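Local coordinates for protein (tenascin) (Gallus gallus, PDB 1QR4) that belongs to the extracellular matrix and works in adhesion, with this pair of fibronectin type III domains probably contributing to heparin and contactin binding, at residues Thr21-Arg26 / Arg63-Gly68; Thr93-Pro98 / Glu171-Ile176; Lys99-Ser104 / Ala111-Thr116; Asp123-Ser128 / Val140-Ser145; Val127-Ile132 / Val158-Asn163. One frame throughout, in Å; residues are numbered along the deposited sequence.

In the fold
From the N terminus, interaction 1 comes first: it brings the loop 63-68 of the first fibronectin type III domain back to strand 22-28. After strands 70-78 and 87-92 the chain enters the linker, where Asp66 O meets Thr93 OG1 and joins interaction 1 to interaction 2. Interaction 2 closes the longest loop, setting 93-98 beside 171-176, and interactions 3, 4 and 5 all fall within that loop. Interaction 3 is the first hairpin of the second domain, in its three-strand sheet. Interactions 4 and 5 share Val127 and Ser128 and bind the two edges of strand 124-131 to its neighbours in the four-strand sheet. Across the core, Trp115 of interaction 3 touches Val127.

Interaction 1 (Thr21-Arg26 / Arg63-Gly68); sequences TTLSLR and RGLDAG
The peptide plane that Thr21 shares with Thr22 meets Leu65 through its carbonyl oxygen. Leu65 N donates to Thr21 O at 3.1 Å, fairly straight (161°) and tilted 23° out of the carbonyl plane. Leu65 CG stands beside its own backbone N (chi1 -46°), which sets it 3.5 Å from the same oxygen, Thr21 O. On the side chain of Thr21, OG1 reaches a water at 3.1 Å, and that water accepts a hydrogen bond from Gly64 N; a weak link runs from Thr21 OG1 to Leu65 O. At the positive phi of Gly64 a beta carbon would be jammed against the carbonyl oxygen of Arg63, which calls for glycine.

The apolar part has two halves. Leu23 CD1 lies 3.7 Å from Leu65 CD1, the two side chains crossing at about a right angle on the buried side. On the outer side Thr22 CG2 packs at 3.5 Å against Arg63 CG, side by side and pointing the same way, while the poorly ordered guanidinium leads off.

Just beyond, Tyr71 OH bonds to Asp66 N, a tyrosine corner of the kind common in fibronectin type III domains. Leu65 also packs on Tyr71 and on Tyr41 of strand 36-42, and Leu23 on Ile73, so the loop after strand 59-63 is fitted between the two sheets of the first domain as the chain passes on to strand 70-78.

Interaction 2 (Thr93-Pro98 / Glu171-Ile176); sequences TVVGSP and EESEPI
Ser97 OG sits between two acceptors, Glu174 O in this contact and Glu20 OE2 of the preceding domain. Its one proton has both within reach, and which of them it serves is not settled; the 2.5 Å from Ser97 OG to Glu174 O is shorter than the resolution can vouch for. The hydroxyl faces that way because OG lies beside its own backbone N, anti to the carbonyl carbon (chi1 -64°).

Ser173 OG is better served from outside, by the backbone N of Ser166. Across the contact it has a weak, unsettled link to Gly96 O at 3.3 Å, and Glu174 O is a second weak candidate for the same proton. Gly96 O does not depend on it, since Ser166 OG also bonds to that carbonyl. A water completes the polar set: it donates to Val95 O at 3.1 Å and accepts from Glu174 N at 2.9 Å, bridging two backbone groups that do not meet directly.

Apolar contacts flank these bonds. Val95 CG1 comes 3.6 Å from Ser173 CB, and Val94 CG2 lies 4.1 Å from Ser173 CA. At the far end Pro98 CB touches Ile176 CD1 at 3.5 Å, the two side chains crossing obliquely.

The linker 93-98 thus runs along strand 171-181 where that strand is broken. Val94 bonds through its backbone to Thr19 and Gly68 of the first domain, while Pro98 packs on Ile164 and Ser166 of strand 159-168 in the second.

Interaction 3 (Lys99-Ser104 / Ala111-Thr116); sequences KGISFS and ATVSWT
Phe103 and Val113 are partners in a non-hydrogen-bonded antiparallel pair, their side chains side by side and pointing the same way. Phe103 CE1 is 3.8 Å from Val113 CG2, which comes at the ring obliquely. That methyl, anti to the backbone N of Val113, also meets Ile101 CG1 at 3.9 Å, so one branch is shared by two partners on strand 101-104.

The side chains are held in step by the backbone. Ser102 N donates to Ser114 O at 3.0 Å, and Ser114 N returns the bond to Ser102 O at the same 3.0 Å. Toward the turn Thr112 N donates to Ser104 O at 2.9 Å, matched by a weak bond from Ser104 N to Thr112 O. At the open end Lys99 N reaches Thr116 O at 2.8 Å, and a weak bond from Thr116 N to Gly100 O follows. The two strands run at 153° to each other, a beta hairpin.

Further out, Phe103 packs on Leu180 and Lys181 and its tip reaches Val162, while Val113 also touches Ile164 and Leu151. An alanine in place of Phe103 would probably open a gap beside Val113 CG2 and Leu180, with Val162 losing part of its cover.

On its other edge strand 111-115 bonds to strand 148-151, giving the three-strand sheet of the domain. Ile101 and Trp115 cross from that sheet to Ile164 of strand 159-168, in the four-strand sheet opposite.

Interaction 4 (Asp123-Ser128 / Val140-Ser145); sequences DSYRVS and VTVDGS
Val140 N donates to Val127 O at 2.9 Å, and Val127 N answers to Val140 O at 3.0 Å, a closed pair in the beta hairpin of strands 124-131 and 138-143, the C and C' strands of a fibronectin type III domain. The ladder continues with Tyr125 N to Val142 O at 3.1 Å and a weak return bond from Val142 N to Tyr125 O. At its end Gly144 N reaches Asp123 O at 2.9 Å, bent (131°) and from above the carbonyl plane.

Tyr125 is the main side chain here. Its CG lies beside the backbone N, anti to the carbonyl carbon (chi1 -63°), on the side of the residue where Val142 O is bound. The ring turns an edge to the partner strand, with CE2 3.6 Å from Gly144 O and the carbonyls of Val142 and Asp143 also near the ring plane. Trp115 meets the same ring with planes about 55° apart, and Pro98, Pro117 and Pro118 pack around it. An alanine at Tyr125 would probably leave the Trp115 ring without its aromatic neighbour and a gap beside Pro98 and Gly144.

On the other face Arg126 and Thr141 lie side by side, and Arg126 NH2 makes a long, weak ion pair with Glu172 OE1. Asp123 and Ser124 both face Val167 of strand 159-168, a classic beta bulge, and Asp123 OD2 takes a bond from Gly169 N. Between the rungs, Thr141 CA points its hydrogen at Tyr125 O, 3.5 Å away.

Interaction 5 (Val127-Ile132 / Val158-Asn163); sequences VSYVPI and VDYNVN
Ser128 and Asn163 open an antiparallel ladder in which strands 127-131 and 159-163 run at 158° to each other, their axes 4.3 Å apart at the closest. Ser128 and Asn163 exchange two backbone bonds, as do Val130 and Asn161, and Ile132 N closes the row to Asp159 O at 2.9 Å, nearly straight (170°).

On the face that carries Ser128, Asn163, Val130 and Asn161, Ser128 OG lies in the crowded position between its backbone N and carbonyl carbon (chi1 70°), 3.3 Å from Asn163 CB. A water joins the two residues: it donates to Asn163 OD1 at 3.0 Å, bonds with Ser128 OG, and gives a weak bond to Asn161 O. Past the end of the strand, Ile132 CD1 abuts the amide of Asn161, 3.3 Å from ND2, the two side chains crossing at about a right angle, while Ile132 CG1 lies alongside Asp159 CB.

The opposite face, with Tyr129, Val162, Pro131 and Tyr160, meets through carbon atoms. Tyr129 CB packs on Val162 CG2 at 3.7 Å. Pro131 CD rests 3.6 Å from Tyr160 CE1, and the carbonyl carbon of Val130 lies at the edge of that same ring. Pro131 CB also touches Val158 CG2 at 3.8 Å.

Tyr160 OH bonds to Val155 N, a tyrosine corner as in the first domain, and Tyr129 and Tyr160 both pack on Leu154. Val162 reaches across to Ile101 and Phe103 of the other sheet. Strand 159-168 bonds on its far edge to strand 171-181, so it and strand 124-131 form the middle of the four-strand sheet.

Interaction 1 (Thr21-Arg26 / Arg63-Gly68)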
# COMPACT_ATOMS: atom_id res chain seq x y z
N THR A 21 -2.62 0.43 -4.00
CA THR A 21 -3.37 0.96 -5.10
C THR A 21 -4.88 1.01 -4.82
O THR A 21 -5.65 1.53 -5.64
CB THR A 21 -3.00 0.11 -6.36
OG1 THR A 21 -3.61 0.65 -7.53
CG2 THR A 21 -3.42 -1.34 -6.17
N THR A 22 -5.31 0.51 -3.67
CA THR A 22 -6.73 0.54 -3.35
C THR A 22 -7.08 0.99 -1.95
O THR A 22 -6.25 0.97 -1.05
CB THR A 22 -7.42 -0.83 -3.51
OG1 THR A 22 -7.08 -1.67 -2.39
CG2 THR A 22 -7.01 -1.51 -4.78
N LEU A 23 -8.35 1.33 -1.79
CA LEU A 23 -8.94 1.74 -0.53
C LEU A 23 -10.32 1.16 -0.54
O LEU A 23 -11.00 1.17 -1.57
CB LEU A 23 -9.03 3.25 -0.43
CG LEU A 23 -7.71 3.95 -0.11
CD1 LEU A 23 -7.88 5.44 -0.26
CD2 LEU A 23 -7.25 3.59 1.30
N SER A 24 -10.72 0.61 0.59
CA SER A 24 -12.03 0.00 0.74
C SER A 24 -12.98 0.97 1.48
O SER A 24 -12.75 1.35 2.63
CB SER A 24 -11.90 -1.31 1.48
OG SER A 24 -13.15 -1.95 1.57
N LEU A 25 -14.04 1.39 0.80
CA LEU A 25 -15.00 2.32 1.37
C LEU A 25 -16.28 1.67 1.87
O LEU A 25 -16.83 0.76 1.23
CB LEU A 25 -15.35 3.40 0.35
CG LEU A 25 -14.18 4.17 -0.27
CD1 LEU A 25 -14.69 4.98 -1.45
CD2 LEU A 25 -13.54 5.05 0.77
N ARG A 26 -16.79 2.19 2.99
CA ARG A 26 -18.02 1.70 3.58
C ARG A 26 -18.78 2.86 4.23
O ARG A 26 -18.17 3.75 4.81
CB ARG A 26 -17.72 0.60 4.59
CG ARG A 26 -18.92 -0.18 5.00
CD ARG A 26 -18.50 -1.46 5.68
NE ARG A 26 -19.65 -2.10 6.30
CZ ARG A 26 -19.83 -2.17 7.61
NH1 ARG A 26 -18.94 -1.63 8.44
NH2 ARG A 26 -20.93 -2.74 8.09
N ARG A 63 -10.16 1.82 -6.63
CA ARG A 63 -8.94 1.32 -7.25
C ARG A 63 -8.28 2.28 -8.24
O ARG A 63 -8.89 3.26 -8.70
CB ARG A 63 -9.26 0.00 -7.98
CG ARG A 63 -9.65 -1.17 -7.07
CD ARG A 63 -10.23 -2.31 -7.89
NE ARG A 63 -11.55 -1.98 -8.42
CZ ARG A 63 -12.68 -2.63 -8.11
NH1 ARG A 63 -12.65 -3.65 -7.27
NH2 ARG A 63 -13.83 -2.22 -8.63
N GLY A 64 -7.03 1.97 -8.58
CA GLY A 64 -6.30 2.78 -9.54
C GLY A 64 -5.61 3.98 -8.93
O GLY A 64 -5.29 4.94 -9.62
N LEU A 65 -5.33 3.88 -7.64
CA LEU A 65 -4.69 4.95 -6.90
C LEU A 65 -3.16 4.82 -6.90
O LEU A 65 -2.62 3.81 -7.35
CB LEU A 65 -5.24 4.96 -5.47
CG LEU A 65 -6.76 4.84 -5.31
CD1 LEU A 65 -7.12 4.92 -3.84
CD2 LEU A 65 -7.46 5.93 -6.10
N ASP A 66 -2.48 5.87 -6.45
CA ASP A 66 -1.02 5.86 -6.37
C ASP A 66 -0.62 5.44 -4.95
O ASP A 66 -1.46 5.46 -4.05
CB ASP A 66 -0.45 7.22 -6.76
CG ASP A 66 -0.74 7.58 -8.22
OD1 ASP A 66 -1.53 6.86 -8.88
OD2 ASP A 66 -0.18 8.58 -8.72
N ALA A 67 0.62 5.01 -4.76
CA ALA A 67 1.09 4.53 -3.46
C ALA A 67 1.51 5.62 -2.47
O ALA A 67 2.05 6.65 -2.86
CB ALA A 67 2.21 3.55 -3.65
N GLY A 68 1.29 5.35 -1.19
CA GLY A 68 1.65 6.29 -0.15
C GLY A 68 1.22 7.68 -0.53
O GLY A 68 2.04 8.57 -0.60
O HOH W 1 -5.98 -0.99 -8.59

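Interaction 2 (Thr93-Pro98 / Glu171-Ile176)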
# COMPACT_ATOMS: atom_id res chain seq x y z
N THR A 93 -3.06 5.92 0.79
CA THR A 93 -2.65 4.56 0.40
C THR A 93 -1.36 4.23 1.15
O THR A 93 -0.66 5.13 1.62
CB THR A 93 -2.37 4.46 -1.11
OG1 THR A 93 -1.56 5.57 -1.52
CG2 THR A 93 -3.66 4.42 -1.90
N VAL A 94 -1.05 2.94 1.26
CA VAL A 94 0.17 2.53 1.94
C VAL A 94 1.37 2.70 1.01
O VAL A 94 1.22 2.66 -0.20
CB VAL A 94 0.07 1.07 2.39
CG1 VAL A 94 -0.07 0.17 1.19
CG2 VAL A 94 1.29 0.69 3.19
N VAL A 95 2.56 2.91 1.58
CA VAL A 95 3.77 3.06 0.78
C VAL A 95 4.00 1.83 -0.11
O VAL A 95 3.58 0.72 0.24
CB VAL A 95 5.01 3.32 1.68
CG1 VAL A 95 5.19 2.20 2.69
CG2 VAL A 95 6.27 3.49 0.84
N GLY A 96 4.63 2.03 -1.27
CA GLY A 96 4.89 0.93 -2.19
C GLY A 96 5.98 -0.08 -1.87
O GLY A 96 7.02 0.26 -1.27
N SER A 97 5.74 -1.34 -2.26
CA SER A 97 6.69 -2.45 -2.07
C SER A 97 7.76 -2.40 -3.16
O SER A 97 7.48 -1.93 -4.27
CB SER A 97 5.98 -3.80 -2.26
OG SER A 97 4.98 -4.06 -1.31
N PRO A 98 9.00 -2.89 -2.87
CA PRO A 98 10.04 -2.88 -3.90
C PRO A 98 9.52 -3.90 -4.93
O PRO A 98 8.74 -4.78 -4.57
CB PRO A 98 11.26 -3.42 -3.16
CG PRO A 98 11.02 -2.99 -1.76
CD PRO A 98 9.56 -3.32 -1.58
N GLU A 171 5.31 4.56 8.08
CA GLU A 171 4.64 3.64 7.19
C GLU A 171 5.62 2.64 6.60
O GLU A 171 6.73 3.00 6.22
CB GLU A 171 3.93 4.40 6.07
CG GLU A 171 2.76 5.25 6.54
CD GLU A 171 1.75 4.45 7.34
OE1 GLU A 171 0.90 3.78 6.70
OE2 GLU A 171 1.80 4.48 8.59
N GLU A 172 5.20 1.38 6.60
CA GLU A 172 6.02 0.32 6.04
C GLU A 172 5.15 -0.56 5.16
O GLU A 172 4.16 -1.14 5.60
CB GLU A 172 6.70 -0.48 7.13
CG GLU A 172 5.80 -1.27 7.99
CD GLU A 172 6.57 -2.03 9.04
OE1 GLU A 172 7.71 -1.61 9.37
OE2 GLU A 172 6.05 -3.04 9.55
N SER A 173 5.56 -0.66 3.90
CA SER A 173 4.83 -1.42 2.91
C SER A 173 4.76 -2.92 3.12
O SER A 173 5.14 -3.46 4.16
CB SER A 173 5.43 -1.15 1.54
OG SER A 173 6.78 -1.57 1.50
N GLU A 174 4.17 -3.56 2.12
CA GLU A 174 4.05 -5.00 2.06
C GLU A 174 5.44 -5.48 1.61
O GLU A 174 6.10 -4.83 0.78
CB GLU A 174 2.98 -5.40 1.05
CG GLU A 174 1.61 -5.35 1.66
CD GLU A 174 1.55 -6.21 2.91
OE1 GLU A 174 1.60 -7.45 2.78
OE2 GLU A 174 1.48 -5.64 4.03
N PRO A 175 5.93 -6.58 2.19
CA PRO A 175 7.25 -7.08 1.81
C PRO A 175 7.21 -7.95 0.58
O PRO A 175 6.14 -8.41 0.16
CB PRO A 175 7.61 -7.94 3.01
CG PRO A 175 6.29 -8.57 3.33
CD PRO A 175 5.31 -7.43 3.21
N ILE A 176 8.38 -8.11 -0.03
CA ILE A 176 8.57 -9.00 -1.18
C ILE A 176 9.64 -9.94 -0.65
O ILE A 176 10.41 -9.56 0.24
CB ILE A 176 9.16 -8.28 -2.39
CG1 ILE A 176 10.44 -7.56 -1.99
CG2 ILE A 176 8.16 -7.33 -2.99
CD1 ILE A 176 11.15 -6.93 -3.15
O HOH W 2 2.19 -2.07 0.69

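Interaction 3 (Lys99-Ser104 / Ala111-Thr116)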
# COMPACT_ATOMS: atom_id res chain seq x y z
N LYS A 99 9.91 -3.76 -6.19
CA LYS A 99 9.39 -4.65 -7.23
C LYS A 99 10.04 -6.02 -7.48
O LYS A 99 9.35 -6.97 -7.85
CB LYS A 99 9.23 -3.88 -8.54
CG LYS A 99 8.20 -2.75 -8.48
CD LYS A 99 6.83 -3.27 -8.02
CE LYS A 99 6.19 -4.22 -9.04
NZ LYS A 99 5.85 -3.56 -10.34
N GLY A 100 11.35 -6.14 -7.28
CA GLY A 100 11.97 -7.43 -7.53
C GLY A 100 13.22 -7.74 -6.74
O GLY A 100 14.21 -7.01 -6.80
N ILE A 101 13.18 -8.83 -6.00
CA ILE A 101 14.34 -9.21 -5.22
C ILE A 101 15.25 -10.10 -6.07
O ILE A 101 14.77 -11.00 -6.77
CB ILE A 101 13.92 -9.89 -3.91
CG1 ILE A 101 15.14 -10.14 -3.03
CG2 ILE A 101 13.13 -11.15 -4.18
CD1 ILE A 101 14.79 -10.71 -1.67
N SER A 102 16.54 -9.80 -6.08
CA SER A 102 17.49 -10.58 -6.85
C SER A 102 18.74 -10.84 -6.01
O SER A 102 19.07 -10.07 -5.11
CB SER A 102 17.86 -9.88 -8.15
OG SER A 102 18.55 -8.67 -7.91
N PHE A 103 19.40 -11.95 -6.30
CA PHE A 103 20.60 -12.33 -5.58
C PHE A 103 21.78 -12.46 -6.55
O PHE A 103 21.60 -12.83 -7.72
CB PHE A 103 20.37 -13.63 -4.84
CG PHE A 103 19.23 -13.56 -3.90
CD1 PHE A 103 19.30 -12.74 -2.78
CD2 PHE A 103 18.07 -14.29 -4.13
CE1 PHE A 103 18.22 -12.65 -1.90
CE2 PHE A 103 16.99 -14.20 -3.27
CZ PHE A 103 17.06 -13.37 -2.14
N SER A 104 22.96 -12.12 -6.05
CA SER A 104 24.20 -12.19 -6.82
C SER A 104 25.40 -12.27 -5.87
O SER A 104 25.24 -12.16 -4.65
CB SER A 104 24.35 -10.96 -7.72
OG SER A 104 24.70 -9.81 -6.97
N ALA A 111 26.26 -12.67 0.44
CA ALA A 111 25.48 -12.47 -0.78
C ALA A 111 25.01 -11.04 -0.94
O ALA A 111 24.67 -10.36 0.04
CB ALA A 111 24.29 -13.41 -0.80
N THR A 112 24.99 -10.58 -2.18
CA THR A 112 24.55 -9.24 -2.50
C THR A 112 23.09 -9.28 -2.94
O THR A 112 22.78 -9.73 -4.05
CB THR A 112 25.41 -8.61 -3.64
OG1 THR A 112 26.74 -8.38 -3.16
CG2 THR A 112 24.82 -7.28 -4.12
N VAL A 113 22.19 -8.87 -2.04
CA VAL A 113 20.77 -8.82 -2.36
C VAL A 113 20.49 -7.43 -2.92
O VAL A 113 21.01 -6.43 -2.42
CB VAL A 113 19.89 -9.12 -1.13
CG1 VAL A 113 20.33 -8.31 0.06
CG2 VAL A 113 18.43 -8.86 -1.45
N SER A 114 19.74 -7.38 -4.01
CA SER A 114 19.41 -6.12 -4.67
C SER A 114 17.90 -6.08 -4.94
O SER A 114 17.23 -7.12 -4.94
CB SER A 114 20.20 -6.02 -5.96
OG SER A 114 19.79 -4.91 -6.73
N TRP A 115 17.35 -4.88 -5.14
CA TRP A 115 15.90 -4.73 -5.40
C TRP A 115 15.59 -3.55 -6.27
O TRP A 115 16.34 -2.59 -6.31
CB TRP A 115 15.12 -4.57 -4.09
CG TRP A 115 15.62 -3.43 -3.27
CD1 TRP A 115 15.24 -2.13 -3.35
CD2 TRP A 115 16.67 -3.49 -2.29
NE1 TRP A 115 15.99 -1.37 -2.50
CE2 TRP A 115 16.88 -2.17 -1.83
CE3 TRP A 115 17.46 -4.53 -1.76
CZ2 TRP A 115 17.84 -1.86 -0.86
CZ3 TRP A 115 18.42 -4.21 -0.80
CH2 TRP A 115 18.60 -2.89 -0.36
N THR A 116 14.47 -3.61 -6.98
CA THR A 116 14.09 -2.49 -7.82
C THR A 116 13.09 -1.61 -7.08
O THR A 116 12.04 -2.07 -6.61
CB THR A 116 13.58 -2.93 -9.23
OG1 THR A 116 12.22 -3.35 -9.15
CG2 THR A 116 14.45 -4.07 -9.77

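Interaction 4 (Asp123-Ser128 / Val140-Ser145)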
# COMPACT_ATOMS: atom_id res chain seq x y z
N ASP A 123 11.98 6.57 2.43
CA ASP A 123 13.07 6.96 3.32
C ASP A 123 14.12 5.86 3.49
O ASP A 123 15.32 6.13 3.43
CB ASP A 123 12.55 7.34 4.71
CG ASP A 123 11.57 8.48 4.68
OD1 ASP A 123 11.38 9.11 3.61
OD2 ASP A 123 10.99 8.75 5.75
N SER A 124 13.66 4.63 3.75
CA SER A 124 14.56 3.48 3.95
C SER A 124 13.93 2.12 3.54
O SER A 124 12.81 2.07 3.04
CB SER A 124 15.03 3.42 5.41
OG SER A 124 13.93 3.33 6.32
N TYR A 125 14.69 1.04 3.73
CA TYR A 125 14.22 -0.31 3.42
C TYR A 125 14.60 -1.25 4.56
O TYR A 125 15.71 -1.17 5.07
CB TYR A 125 14.87 -0.85 2.15
CG TYR A 125 14.58 -0.08 0.89
CD1 TYR A 125 13.41 -0.31 0.18
CD2 TYR A 125 15.48 0.86 0.40
CE1 TYR A 125 13.15 0.37 -1.00
CE2 TYR A 125 15.23 1.55 -0.78
CZ TYR A 125 14.06 1.30 -1.47
OH TYR A 125 13.80 1.97 -2.64
N ARG A 126 13.69 -2.13 4.97
CA ARG A 126 14.02 -3.09 6.02
C ARG A 126 14.18 -4.49 5.40
O ARG A 126 13.20 -5.13 4.97
CB ARG A 126 12.99 -3.08 7.15
CG ARG A 126 13.52 -2.43 8.42
CD ARG A 126 12.69 -2.77 9.66
NE ARG A 126 11.51 -1.91 9.81
CZ ARG A 126 11.56 -0.64 10.21
NH1 ARG A 126 12.72 -0.08 10.52
NH2 ARG A 126 10.44 0.06 10.33
N VAL A 127 15.44 -4.91 5.29
CA VAL A 127 15.81 -6.20 4.72
C VAL A 127 15.99 -7.23 5.82
O VAL A 127 16.98 -7.19 6.56
CB VAL A 127 17.15 -6.11 3.95
CG1 VAL A 127 17.47 -7.44 3.30
CG2 VAL A 127 17.10 -5.01 2.91
N SER A 128 15.04 -8.14 5.94
CA SER A 128 15.16 -9.20 6.94
C SER A 128 15.57 -10.53 6.28
O SER A 128 15.34 -10.73 5.08
CB SER A 128 13.85 -9.36 7.71
OG SER A 128 12.83 -9.93 6.90
N VAL A 140 18.31 -5.71 8.61
CA VAL A 140 19.33 -4.71 8.29
C VAL A 140 18.66 -3.55 7.59
O VAL A 140 17.90 -3.75 6.65
CB VAL A 140 20.45 -5.30 7.39
CG1 VAL A 140 21.14 -4.18 6.58
CG2 VAL A 140 21.50 -6.01 8.27
N THR A 141 18.92 -2.33 8.06
CA THR A 141 18.31 -1.16 7.44
C THR A 141 19.31 -0.48 6.51
O THR A 141 20.50 -0.44 6.79
CB THR A 141 17.73 -0.17 8.51
OG1 THR A 141 17.09 -0.91 9.56
CG2 THR A 141 16.67 0.70 7.89
N VAL A 142 18.82 -0.01 5.37
CA VAL A 142 19.66 0.65 4.40
C VAL A 142 18.91 1.85 3.85
O VAL A 142 17.71 1.79 3.63
CB VAL A 142 20.09 -0.34 3.28
CG1 VAL A 142 19.39 -0.03 1.96
CG2 VAL A 142 21.61 -0.35 3.14
N ASP A 143 19.64 2.95 3.63
CA ASP A 143 19.08 4.21 3.15
C ASP A 143 18.32 4.14 1.82
O ASP A 143 18.69 3.39 0.92
CB ASP A 143 20.18 5.28 3.08
CG ASP A 143 19.62 6.69 3.16
OD1 ASP A 143 19.17 7.10 4.25
OD2 ASP A 143 19.63 7.39 2.12
N GLY A 144 17.30 4.99 1.70
CA GLY A 144 16.44 5.03 0.53
C GLY A 144 17.03 5.21 -0.85
O GLY A 144 16.41 4.79 -1.83
N SER A 145 18.18 5.87 -0.96
CA SER A 145 18.81 6.07 -2.26
C SER A 145 19.49 4.79 -2.72
O SER A 145 19.69 4.58 -3.92
CB SER A 145 19.84 7.19 -2.17
OG SER A 145 20.76 6.93 -1.12

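Interaction 5 (Val127-Ile132 / Val158-Asn163)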
# COMPACT_ATOMS: atom_id res chain seq x y z
N VAL A 127 15.44 -4.91 5.29
CA VAL A 127 15.81 -6.20 4.72
C VAL A 127 15.99 -7.23 5.82
O VAL A 127 16.98 -7.19 6.56
CB VAL A 127 17.15 -6.11 3.95
CG1 VAL A 127 17.47 -7.44 3.30
CG2 VAL A 127 17.10 -5.01 2.91
N SER A 128 15.04 -8.14 5.94
CA SER A 128 15.16 -9.20 6.94
C SER A 128 15.57 -10.53 6.28
O SER A 128 15.34 -10.73 5.08
CB SER A 128 13.85 -9.36 7.71
OG SER A 128 12.83 -9.93 6.90
N TYR A 129 16.22 -11.40 7.03
CA TYR A 129 16.62 -12.69 6.48
C TYR A 129 16.73 -13.74 7.57
O TYR A 129 17.25 -13.48 8.66
CB TYR A 129 17.93 -12.60 5.67
CG TYR A 129 19.16 -12.26 6.47
CD1 TYR A 129 19.79 -13.22 7.26
CD2 TYR A 129 19.67 -10.96 6.48
CE1 TYR A 129 20.89 -12.90 8.04
CE2 TYR A 129 20.77 -10.62 7.27
CZ TYR A 129 21.37 -11.60 8.05
OH TYR A 129 22.43 -11.28 8.85
N VAL A 130 16.21 -14.93 7.28
CA VAL A 130 16.25 -16.03 8.24
C VAL A 130 16.22 -17.37 7.49
O VAL A 130 15.68 -17.46 6.38
CB VAL A 130 15.04 -15.93 9.22
CG1 VAL A 130 13.74 -16.40 8.54
CG2 VAL A 130 15.31 -16.70 10.52
N PRO A 131 16.89 -18.41 8.04
CA PRO A 131 16.90 -19.72 7.39
C PRO A 131 15.52 -20.37 7.41
O PRO A 131 14.82 -20.33 8.43
CB PRO A 131 17.91 -20.52 8.21
CG PRO A 131 17.82 -19.87 9.58
CD PRO A 131 17.79 -18.40 9.21
N ILE A 132 15.16 -20.96 6.28
CA ILE A 132 13.87 -21.64 6.08
C ILE A 132 13.38 -22.48 7.26
O ILE A 132 12.17 -22.57 7.48
CB ILE A 132 13.94 -22.54 4.84
CG1 ILE A 132 14.17 -21.69 3.60
CG2 ILE A 132 12.66 -23.38 4.70
CD1 ILE A 132 13.05 -20.74 3.31
N VAL A 158 22.53 -23.40 3.01
CA VAL A 158 21.29 -23.25 3.74
C VAL A 158 20.45 -22.23 3.00
O VAL A 158 20.98 -21.26 2.47
CB VAL A 158 21.51 -22.85 5.23
CG1 VAL A 158 22.62 -21.85 5.34
CG2 VAL A 158 20.24 -22.25 5.83
N ASP A 159 19.16 -22.54 2.86
CA ASP A 159 18.22 -21.66 2.19
C ASP A 159 17.74 -20.58 3.14
O ASP A 159 17.28 -20.88 4.26
CB ASP A 159 17.05 -22.45 1.62
CG ASP A 159 17.35 -23.06 0.26
OD1 ASP A 159 18.10 -22.45 -0.53
OD2 ASP A 159 16.80 -24.15 -0.02
N TYR A 160 17.84 -19.33 2.69
CA TYR A 160 17.46 -18.17 3.49
C TYR A 160 16.23 -17.44 2.97
O TYR A 160 16.19 -17.06 1.80
CB TYR A 160 18.63 -17.19 3.53
CG TYR A 160 19.69 -17.51 4.56
CD1 TYR A 160 19.43 -17.33 5.92
CD2 TYR A 160 20.97 -17.95 4.19
CE1 TYR A 160 20.41 -17.56 6.89
CE2 TYR A 160 21.96 -18.18 5.15
CZ TYR A 160 21.68 -17.98 6.50
OH TYR A 160 22.64 -18.15 7.48
N ASN A 161 15.24 -17.24 3.84
CA ASN A 161 14.03 -16.49 3.46
C ASN A 161 14.41 -15.01 3.60
O ASN A 161 14.78 -14.58 4.68
CB ASN A 161 12.89 -16.82 4.42
CG ASN A 161 11.75 -17.57 3.74
OD1 ASN A 161 11.46 -17.38 2.55
ND2 ASN A 161 11.06 -18.42 4.51
N VAL A 162 14.34 -14.25 2.51
CA VAL A 162 14.73 -12.85 2.54
C VAL A 162 13.62 -11.92 2.12
O VAL A 162 13.25 -11.88 0.96
CB VAL A 162 15.93 -12.56 1.62
CG1 VAL A 162 16.22 -11.06 1.55
CG2 VAL A 162 17.16 -13.31 2.12
N ASN A 163 13.20 -11.10 3.08
CA ASN A 163 12.13 -10.12 2.90
C ASN A 163 12.69 -8.71 2.87
O ASN A 163 13.65 -8.39 3.58
CB ASN A 163 11.16 -10.23 4.06
CG ASN A 163 10.69 -11.66 4.31
OD1 ASN A 163 11.08 -12.29 5.30
ND2 ASN A 163 9.84 -12.17 3.43
O HOH W 3 13.17 -13.05 7.36